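Local atomic coordinates of dermonecrotic toxin (PDB entry 2EBF), a protein that acts as a potent mitogen and osteolytic toxin that induces bone resorption and is associated with severe progressive atrophic rhinitis in pigs. Residues 238-251 and 284-296. Residues are numbered along the deposited sequence; the frame is centred on the assembly and turned at random.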
ATOM      1  N   LEU A 238      35.066  -3.737 -20.615  1.00 49.90           N
ATOM      2  CA  LEU A 238      34.338  -3.184 -19.479  1.00 50.08           C
ATOM      3  C   LEU A 238      35.035  -2.054 -18.695  1.00 50.41           C
ATOM      4  O   LEU A 238      34.406  -1.023 -18.449  1.00 50.44           O
ATOM      5  CB  LEU A 238      33.911  -4.326 -18.543  1.00 49.91           C
ATOM      6  CG  LEU A 238      32.611  -4.208 -17.746  1.00 50.13           C
ATOM      7  CD1 LEU A 238      31.390  -4.109 -18.657  1.00 48.91           C
ATOM      8  CD2 LEU A 238      32.485  -5.400 -16.814  1.00 49.83           C
ATOM      9  N   PRO A 239      36.322  -2.229 -18.311  1.00 50.92           N
ATOM     10  CA  PRO A 239      36.984  -1.153 -17.557  1.00 51.29           C
ATOM     11  C   PRO A 239      37.085   0.152 -18.344  1.00 51.77           C
ATOM     12  O   PRO A 239      37.022   1.235 -17.752  1.00 51.83           O
ATOM     13  CB  PRO A 239      38.388  -1.716 -17.295  1.00 51.32           C
ATOM     14  CG  PRO A 239      38.249  -3.180 -17.440  1.00 50.95           C
ATOM     15  CD  PRO A 239      37.232  -3.372 -18.512  1.00 50.86           C
ATOM     16  N   GLY A 240      37.238   0.036 -19.664  1.00 52.21           N
ATOM     17  CA  GLY A 240      37.324   1.187 -20.553  1.00 52.65           C
ATOM     18  C   GLY A 240      36.020   1.953 -20.631  1.00 53.13           C
ATOM     19  O   GLY A 240      36.010   3.178 -20.504  1.00 53.16           O
ATOM     20  N   LEU A 241      34.921   1.223 -20.824  1.00 53.41           N
ATOM     21  CA  LEU A 241      33.582   1.815 -20.912  1.00 53.62           C
ATOM     22  C   LEU A 241      33.241   2.651 -19.682  1.00 53.95           C
ATOM     23  O   LEU A 241      32.702   3.749 -19.804  1.00 53.86           O
ATOM     24  CB  LEU A 241      32.525   0.731 -21.122  1.00 53.39           C
ATOM     25  CG  LEU A 241      32.646  -0.137 -22.376  1.00 52.87           C
ATOM     26  CD1 LEU A 241      31.955  -1.461 -22.160  1.00 52.25           C
ATOM     27  CD2 LEU A 241      32.079   0.560 -23.594  1.00 52.49           C
ATOM     28  N   LEU A 242      33.580   2.134 -18.505  1.00 54.47           N
ATOM     29  CA  LEU A 242      33.333   2.836 -17.247  1.00 55.13           C
ATOM     30  C   LEU A 242      34.228   4.063 -17.049  1.00 55.61           C
ATOM     31  O   LEU A 242      33.730   5.162 -16.808  1.00 55.49           O
ATOM     32  CB  LEU A 242      33.463   1.880 -16.056  1.00 55.06           C
ATOM     33  CG  LEU A 242      32.545   0.653 -16.001  1.00 54.88           C
ATOM     34  CD1 LEU A 242      32.660   0.002 -14.634  1.00 54.59           C
ATOM     35  CD2 LEU A 242      31.090   1.007 -16.314  1.00 54.59           C
ATOM     36  N   ARG A 243      35.543   3.873 -17.154  1.00 56.23           N
ATOM     37  CA  ARG A 243      36.512   4.965 -17.000  1.00 56.86           C
ATOM     38  C   ARG A 243      36.194   6.139 -17.929  1.00 57.11           C
ATOM     39  O   ARG A 243      36.253   7.306 -17.519  1.00 57.16           O
ATOM     40  CB  ARG A 243      37.936   4.448 -17.237  1.00 56.92           C
ATOM     41  CG  ARG A 243      39.041   5.483 -17.044  1.00 57.67           C
ATOM     42  CD  ARG A 243      40.374   4.846 -16.651  1.00 59.03           C
ATOM     43  NE  ARG A 243      40.806   3.786 -17.566  1.00 60.18           N
ATOM     44  CZ  ARG A 243      40.815   2.486 -17.271  1.00 60.97           C
ATOM     45  NH1 ARG A 243      40.420   2.059 -16.075  1.00 61.12           N
ATOM     46  NH2 ARG A 243      41.225   1.605 -18.177  1.00 61.42           N
ATOM     47  N   GLU A 244      35.842   5.822 -19.172  1.00 57.38           N
ATOM     48  CA  GLU A 244      35.504   6.842 -20.153  1.00 57.65           C
ATOM     49  C   GLU A 244      34.169   7.501 -19.839  1.00 57.69           C
ATOM     50  O   GLU A 244      33.979   8.689 -20.107  1.00 57.78           O
ATOM     51  CB  GLU A 244      35.524   6.268 -21.572  1.00 57.78           C
ATOM     52  CG  GLU A 244      36.927   5.863 -22.035  1.00 58.49           C
ATOM     53  CD  GLU A 244      37.236   6.261 -23.470  1.00 59.32           C
ATOM     54  OE1 GLU A 244      36.581   7.189 -24.001  1.00 59.53           O
ATOM     55  OE2 GLU A 244      38.156   5.654 -24.060  1.00 59.91           O
ATOM     56  N   SER A 245      33.250   6.729 -19.265  1.00 57.81           N
ATOM     57  CA  SER A 245      31.982   7.263 -18.792  1.00 57.74           C
ATOM     58  C   SER A 245      32.209   8.275 -17.671  1.00 57.94           C
ATOM     59  O   SER A 245      31.863   9.449 -17.814  1.00 58.00           O
ATOM     60  CB  SER A 245      31.070   6.132 -18.329  1.00 57.93           C
ATOM     61  OG  SER A 245      30.709   5.305 -19.417  1.00 57.60           O
ATOM     62  N   GLN A 246      32.821   7.817 -16.581  1.00 58.19           N
ATOM     63  CA  GLN A 246      33.140   8.657 -15.418  1.00 58.62           C
ATOM     64  C   GLN A 246      33.750  10.021 -15.768  1.00 58.70           C
ATOM     65  O   GLN A 246      33.340  11.048 -15.225  1.00 58.81           O
ATOM     66  CB  GLN A 246      34.070   7.900 -14.456  1.00 58.79           C
ATOM     67  CG  GLN A 246      33.362   7.141 -13.333  1.00 59.41           C
ATOM     68  CD  GLN A 246      32.802   5.792 -13.760  1.00 60.30           C
ATOM     69  OE1 GLN A 246      32.163   5.669 -14.805  1.00 60.97           O
ATOM     70  NE2 GLN A 246      33.023   4.775 -12.935  1.00 60.32           N
ATOM     71  N   SER A 247      34.718  10.023 -16.680  1.00 58.78           N
ATOM     72  CA  SER A 247      35.395  11.254 -17.100  1.00 58.85           C
ATOM     73  C   SER A 247      34.523  12.156 -17.984  1.00 58.78           C
ATOM     74  O   SER A 247      34.820  13.344 -18.151  1.00 58.83           O
ATOM     75  CB  SER A 247      36.704  10.917 -17.816  1.00 58.88           C
ATOM     76  OG  SER A 247      37.440  12.094 -18.106  1.00 59.39           O
ATOM     77  N   LYS A 248      33.446  11.593 -18.532  1.00 58.68           N
ATOM     78  CA  LYS A 248      32.553  12.317 -19.438  1.00 58.43           C
ATOM     79  C   LYS A 248      31.246  12.739 -18.749  1.00 58.02           C
ATOM     80  O   LYS A 248      30.922  13.928 -18.700  1.00 58.19           O
ATOM     81  CB  LYS A 248      32.276  11.476 -20.690  1.00 58.49           C
ATOM     82  CG  LYS A 248      31.828  12.263 -21.912  1.00 59.33           C
ATOM     83  CD  LYS A 248      32.349  11.621 -23.200  1.00 59.82           C
ATOM     84  CE  LYS A 248      31.383  11.809 -24.360  1.00 59.66           C
ATOM     85  NZ  LYS A 248      30.171  10.957 -24.189  1.00 59.82           N
ATOM     86  N   GLY A 249      30.503  11.768 -18.220  1.00 57.47           N
ATOM     87  CA  GLY A 249      29.254  12.051 -17.516  1.00 56.48           C
ATOM     88  C   GLY A 249      28.459  10.825 -17.100  1.00 55.95           C
ATOM     89  O   GLY A 249      28.098  10.688 -15.927  1.00 56.12           O
ATOM     90  N   MET A 250      28.195   9.937 -18.060  1.00 54.93           N
ATOM     91  CA  MET A 250      27.336   8.763 -17.850  1.00 53.96           C
ATOM     92  C   MET A 250      27.990   7.668 -16.985  1.00 53.19           C
ATOM     93  O   MET A 250      29.195   7.712 -16.718  1.00 53.02           O
ATOM     94  CB  MET A 250      26.896   8.181 -19.202  1.00 54.13           C
ATOM     95  CG  MET A 250      26.256   9.192 -20.160  1.00 54.51           C
ATOM     96  SD  MET A 250      24.482   9.422 -19.896  1.00 55.69           S
ATOM     97  CE  MET A 250      23.800   8.214 -21.039  1.00 54.85           C
ATOM     98  N   LEU A 251      27.172   6.706 -16.542  1.00 52.06           N
ATOM     99  CA  LEU A 251      27.610   5.531 -15.758  1.00 50.91           C
ATOM    100  C   LEU A 251      28.589   5.839 -14.617  1.00 50.22           C
ATOM    101  O   LEU A 251      29.500   5.058 -14.337  1.00 49.85           O
ATOM    102  CB  LEU A 251      28.183   4.440 -16.674  1.00 50.82           C
ATOM    103  CG  LEU A 251      27.370   3.964 -17.882  1.00 50.75           C
ATOM    104  CD1 LEU A 251      28.196   2.986 -18.708  1.00 50.98           C
ATOM    105  CD2 LEU A 251      26.044   3.335 -17.464  1.00 50.41           C
ATOM    106  N   PRO A 284      26.380  12.854 -28.714  1.00 42.21           N
ATOM    107  CA  PRO A 284      26.791  13.523 -27.469  1.00 42.16           C
ATOM    108  C   PRO A 284      27.227  12.559 -26.360  1.00 42.33           C
ATOM    109  O   PRO A 284      28.117  12.890 -25.572  1.00 42.36           O
ATOM    110  CB  PRO A 284      25.539  14.301 -27.047  1.00 41.93           C
ATOM    111  CG  PRO A 284      24.415  13.697 -27.810  1.00 41.99           C
ATOM    112  CD  PRO A 284      24.987  13.171 -29.079  1.00 42.07           C
ATOM    113  N   TYR A 285      26.621  11.378 -26.306  1.00 42.19           N
ATOM    114  CA  TYR A 285      26.988  10.392 -25.284  1.00 42.59           C
ATOM    115  C   TYR A 285      27.590   9.109 -25.869  1.00 43.10           C
ATOM    116  O   TYR A 285      27.871   8.141 -25.140  1.00 43.29           O
ATOM    117  CB  TYR A 285      25.800  10.132 -24.343  1.00 41.82           C
ATOM    118  CG  TYR A 285      25.306  11.411 -23.681  1.00 41.18           C
ATOM    119  CD1 TYR A 285      24.076  11.973 -24.024  1.00 40.27           C
ATOM    120  CD2 TYR A 285      26.095  12.078 -22.737  1.00 40.79           C
ATOM    121  CE1 TYR A 285      23.633  13.162 -23.425  1.00 39.56           C
ATOM    122  CE2 TYR A 285      25.663  13.259 -22.139  1.00 40.24           C
ATOM    123  CZ  TYR A 285      24.433  13.788 -22.485  1.00 39.57           C
ATOM    124  OH  TYR A 285      24.026  14.951 -21.894  1.00 39.17           O
ATOM    125  N   GLU A 286      27.795   9.123 -27.187  1.00 43.87           N
ATOM    126  CA  GLU A 286      28.478   8.048 -27.919  1.00 44.82           C
ATOM    127  C   GLU A 286      27.773   6.693 -27.740  1.00 44.96           C
ATOM    128  O   GLU A 286      26.612   6.644 -27.334  1.00 44.99           O
ATOM    129  CB  GLU A 286      29.965   7.989 -27.529  1.00 45.17           C
ATOM    130  CG  GLU A 286      30.895   7.344 -28.566  1.00 46.77           C
ATOM    131  CD  GLU A 286      31.019   8.137 -29.856  1.00 48.92           C
ATOM    132  OE1 GLU A 286      31.155   9.381 -29.806  1.00 50.28           O
ATOM    133  OE2 GLU A 286      30.997   7.503 -30.931  1.00 49.93           O
ATOM    134  N   LEU A 287      28.462   5.597 -28.036  1.00 44.99           N
ATOM    135  CA  LEU A 287      27.826   4.287 -27.995  1.00 45.14           C
ATOM    136  C   LEU A 287      27.989   3.580 -26.648  1.00 44.94           C
ATOM    137  O   LEU A 287      27.201   2.701 -26.317  1.00 44.95           O
ATOM    138  CB  LEU A 287      28.354   3.402 -29.135  1.00 45.26           C
ATOM    139  CG  LEU A 287      27.486   2.224 -29.609  1.00 45.77           C
ATOM    140  CD1 LEU A 287      26.175   2.694 -30.258  1.00 46.11           C
ATOM    141  CD2 LEU A 287      28.271   1.325 -30.566  1.00 46.54           C
ATOM    142  N   TYR A 288      28.986   4.002 -25.871  1.00 44.79           N
ATOM    143  CA  TYR A 288      29.512   3.221 -24.738  1.00 44.53           C
ATOM    144  C   TYR A 288      28.510   2.828 -23.641  1.00 44.18           C
ATOM    145  O   TYR A 288      28.533   1.681 -23.182  1.00 43.87           O
ATOM    146  CB  TYR A 288      30.745   3.900 -24.122  1.00 45.03           C
ATOM    147  CG  TYR A 288      31.697   4.505 -25.136  1.00 45.83           C
ATOM    148  CD1 TYR A 288      32.016   3.836 -26.318  1.00 46.22           C
ATOM    149  CD2 TYR A 288      32.285   5.745 -24.905  1.00 46.72           C
ATOM    150  CE1 TYR A 288      32.886   4.398 -27.253  1.00 46.49           C
ATOM    151  CE2 TYR A 288      33.161   6.315 -25.828  1.00 46.68           C
ATOM    152  CZ  TYR A 288      33.457   5.637 -26.998  1.00 46.44           C
ATOM    153  OH  TYR A 288      34.320   6.204 -27.917  1.00 46.25           O
ATOM    154  N   PRO A 289      27.635   3.765 -23.214  1.00 43.77           N
ATOM    155  CA  PRO A 289      26.663   3.371 -22.192  1.00 43.10           C
ATOM    156  C   PRO A 289      25.687   2.349 -22.744  1.00 42.66           C
ATOM    157  O   PRO A 289      25.288   1.434 -22.025  1.00 42.73           O
ATOM    158  CB  PRO A 289      25.932   4.683 -21.872  1.00 43.12           C
ATOM    159  CG  PRO A 289      26.808   5.770 -22.402  1.00 43.46           C
ATOM    160  CD  PRO A 289      27.466   5.180 -23.600  1.00 43.66           C
ATOM    161  N   PHE A 290      25.323   2.507 -24.015  1.00 42.25           N
ATOM    162  CA  PHE A 290      24.400   1.599 -24.689  1.00 42.33           C
ATOM    163  C   PHE A 290      24.999   0.197 -24.815  1.00 42.14           C
ATOM    164  O   PHE A 290      24.313  -0.799 -24.577  1.00 42.05           O
ATOM    165  CB  PHE A 290      23.975   2.169 -26.051  1.00 42.46           C
ATOM    166  CG  PHE A 290      22.992   1.311 -26.801  1.00 43.13           C
ATOM    167  CD1 PHE A 290      23.378   0.643 -27.962  1.00 44.64           C
ATOM    168  CD2 PHE A 290      21.684   1.166 -26.354  1.00 44.25           C
ATOM    169  CE1 PHE A 290      22.472  -0.160 -28.663  1.00 45.00           C
ATOM    170  CE2 PHE A 290      20.770   0.364 -27.046  1.00 44.70           C
ATOM    171  CZ  PHE A 290      21.165  -0.299 -28.203  1.00 44.04           C
ATOM    172  N   THR A 291      26.282   0.136 -25.172  1.00 41.83           N
ATOM    173  CA  THR A 291      27.021  -1.125 -25.228  1.00 41.57           C
ATOM    174  C   THR A 291      27.014  -1.798 -23.857  1.00 41.37           C
ATOM    175  O   THR A 291      26.685  -2.981 -23.740  1.00 41.46           O
ATOM    176  CB  THR A 291      28.477  -0.901 -25.710  1.00 41.55           C
ATOM    177  OG1 THR A 291      28.466  -0.206 -26.967  1.00 40.95           O
ATOM    178  CG2 THR A 291      29.217  -2.236 -25.872  1.00 41.79           C
ATOM    179  N   PHE A 292      27.366  -1.023 -22.830  1.00 41.13           N
ATOM    180  CA  PHE A 292      27.379  -1.485 -21.445  1.00 41.13           C
ATOM    181  C   PHE A 292      26.026  -2.059 -21.013  1.00 40.84           C
ATOM    182  O   PHE A 292      25.960  -3.150 -20.442  1.00 40.94           O
ATOM    183  CB  PHE A 292      27.807  -0.337 -20.522  1.00 41.23           C
ATOM    184  CG  PHE A 292      27.659  -0.640 -19.057  1.00 41.97           C
ATOM    185  CD1 PHE A 292      28.678  -1.289 -18.361  1.00 42.34           C
ATOM    186  CD2 PHE A 292      26.500  -0.270 -18.368  1.00 42.14           C
ATOM    187  CE1 PHE A 292      28.547  -1.573 -17.000  1.00 42.73           C
ATOM    188  CE2 PHE A 292      26.358  -0.545 -17.008  1.00 42.07           C
ATOM    189  CZ  PHE A 292      27.383  -1.198 -16.321  1.00 42.61           C
ATOM    190  N   PHE A 293      24.955  -1.327 -21.309  1.00 40.70           N
ATOM    191  CA  PHE A 293      23.604  -1.717 -20.914  1.00 40.27           C
ATOM    192  C   PHE A 293      23.087  -2.878 -21.759  1.00 40.45           C
ATOM    193  O   PHE A 293      22.398  -3.765 -21.248  1.00 40.12           O
ATOM    194  CB  PHE A 293      22.659  -0.504 -21.002  1.00 40.16           C
ATOM    195  CG  PHE A 293      21.300  -0.729 -20.380  1.00 39.59           C
ATOM    196  CD1 PHE A 293      20.143  -0.573 -21.140  1.00 39.10           C
ATOM    197  CD2 PHE A 293      21.175  -1.086 -19.037  1.00 39.07           C
ATOM    198  CE1 PHE A 293      18.881  -0.768 -20.574  1.00 39.25           C
ATOM    199  CE2 PHE A 293      19.908  -1.288 -18.461  1.00 38.34           C
ATOM    200  CZ  PHE A 293      18.767  -1.131 -19.233  1.00 38.38           C
ATOM    201  N   SER A 294      23.434  -2.875 -23.046  1.00 40.51           N
ATOM    202  CA  SER A 294      23.045  -3.948 -23.968  1.00 40.88           C
ATOM    203  C   SER A 294      23.558  -5.322 -23.534  1.00 41.13           C
ATOM    204  O   SER A 294      22.850  -6.324 -23.669  1.00 41.08           O
ATOM    205  CB  SER A 294      23.535  -3.645 -25.388  1.00 40.83           C
ATOM    206  OG  SER A 294      22.856  -2.525 -25.918  1.00 40.99           O
ATOM    207  N   MET A 295      24.786  -5.368 -23.021  1.00 41.53           N
ATOM    208  CA  MET A 295      25.340  -6.637 -22.559  1.00 42.28           C
ATOM    209  C   MET A 295      24.883  -7.025 -21.164  1.00 41.45           C
ATOM    210  O   MET A 295      24.805  -8.213 -20.864  1.00 41.84           O
ATOM    211  CB  MET A 295      26.864  -6.722 -22.704  1.00 42.39           C
ATOM    212  CG  MET A 295      27.700  -5.661 -22.028  1.00 42.99           C
ATOM    213  SD  MET A 295      29.350  -5.780 -22.763  1.00 44.82           S
ATOM    214  CE  MET A 295      30.199  -4.411 -21.992  1.00 43.17           C
ATOM    215  N   LEU A 296      24.578  -6.041 -20.319  1.00 40.92           N
ATOM    216  CA  LEU A 296      23.874  -6.325 -19.062  1.00 40.19           C
ATOM    217  C   LEU A 296      22.592  -7.088 -19.347  1.00 39.84           C
ATOM    218  O   LEU A 296      22.305  -8.101 -18.702  1.00 39.36           O
ATOM    219  CB  LEU A 296      23.530  -5.046 -18.303  1.00 40.26           C
ATOM    220  CG  LEU A 296      24.549  -4.379 -17.382  1.00 40.36           C
ATOM    221  CD1 LEU A 296      23.867  -3.219 -16.682  1.00 40.54           C
ATOM    222  CD2 LEU A 296      25.109  -5.352 -16.357  1.00 40.90           C
TER
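Lys-248 NZ donates a hydrogen bond to Pro-284 O (3.1 Å), joining the C-terminal part of helix 234-248 to the residues that lead into helix 288-300. The donor is tilted 25° from the carbonyl plane. The lysine chain reaches this oxygen by bending at each torsion beyond chi1. Beside it, Met-250 SD sits over one face of the Tyr-285 ring, 4.5 Å from the centroid, as a Met-aromatic contact. Tyr-285 OH is hydrogen-bonded to Asp-428 OD2. Met-250 CB also packs on Pro-289 CG.

Deeper in, methyls of Leu-238, Leu-242 and Leu-251 approach the Phe-292 ring obliquely. Its CG is anti to the backbone N (chi1 171°), which carries the ring toward them. Leu-251 CD1 meets Phe-292 CG at 3.7 Å, and Leu-242 CD2 meets Phe-292 CE1 at 3.7 Å. Leu-241 CD1 and Met-295 CE meet tip to tip at a tight 3.4 Å, while Leu-241 CD2 packs on Tyr-288 CB. The axes of 238-248 and 288-296 approach to 9.7 Å. They cross at -135°. Ile-256 of strand 254-257 touches Leu-238 and Leu-242, and Leu-261 of strand 260-263 touches Leu-242 and Phe-292. This is a steeply crossed, more nearly antiparallel helix pair with an apolar core, in the C2 domain family region of the toxin's C-terminal part.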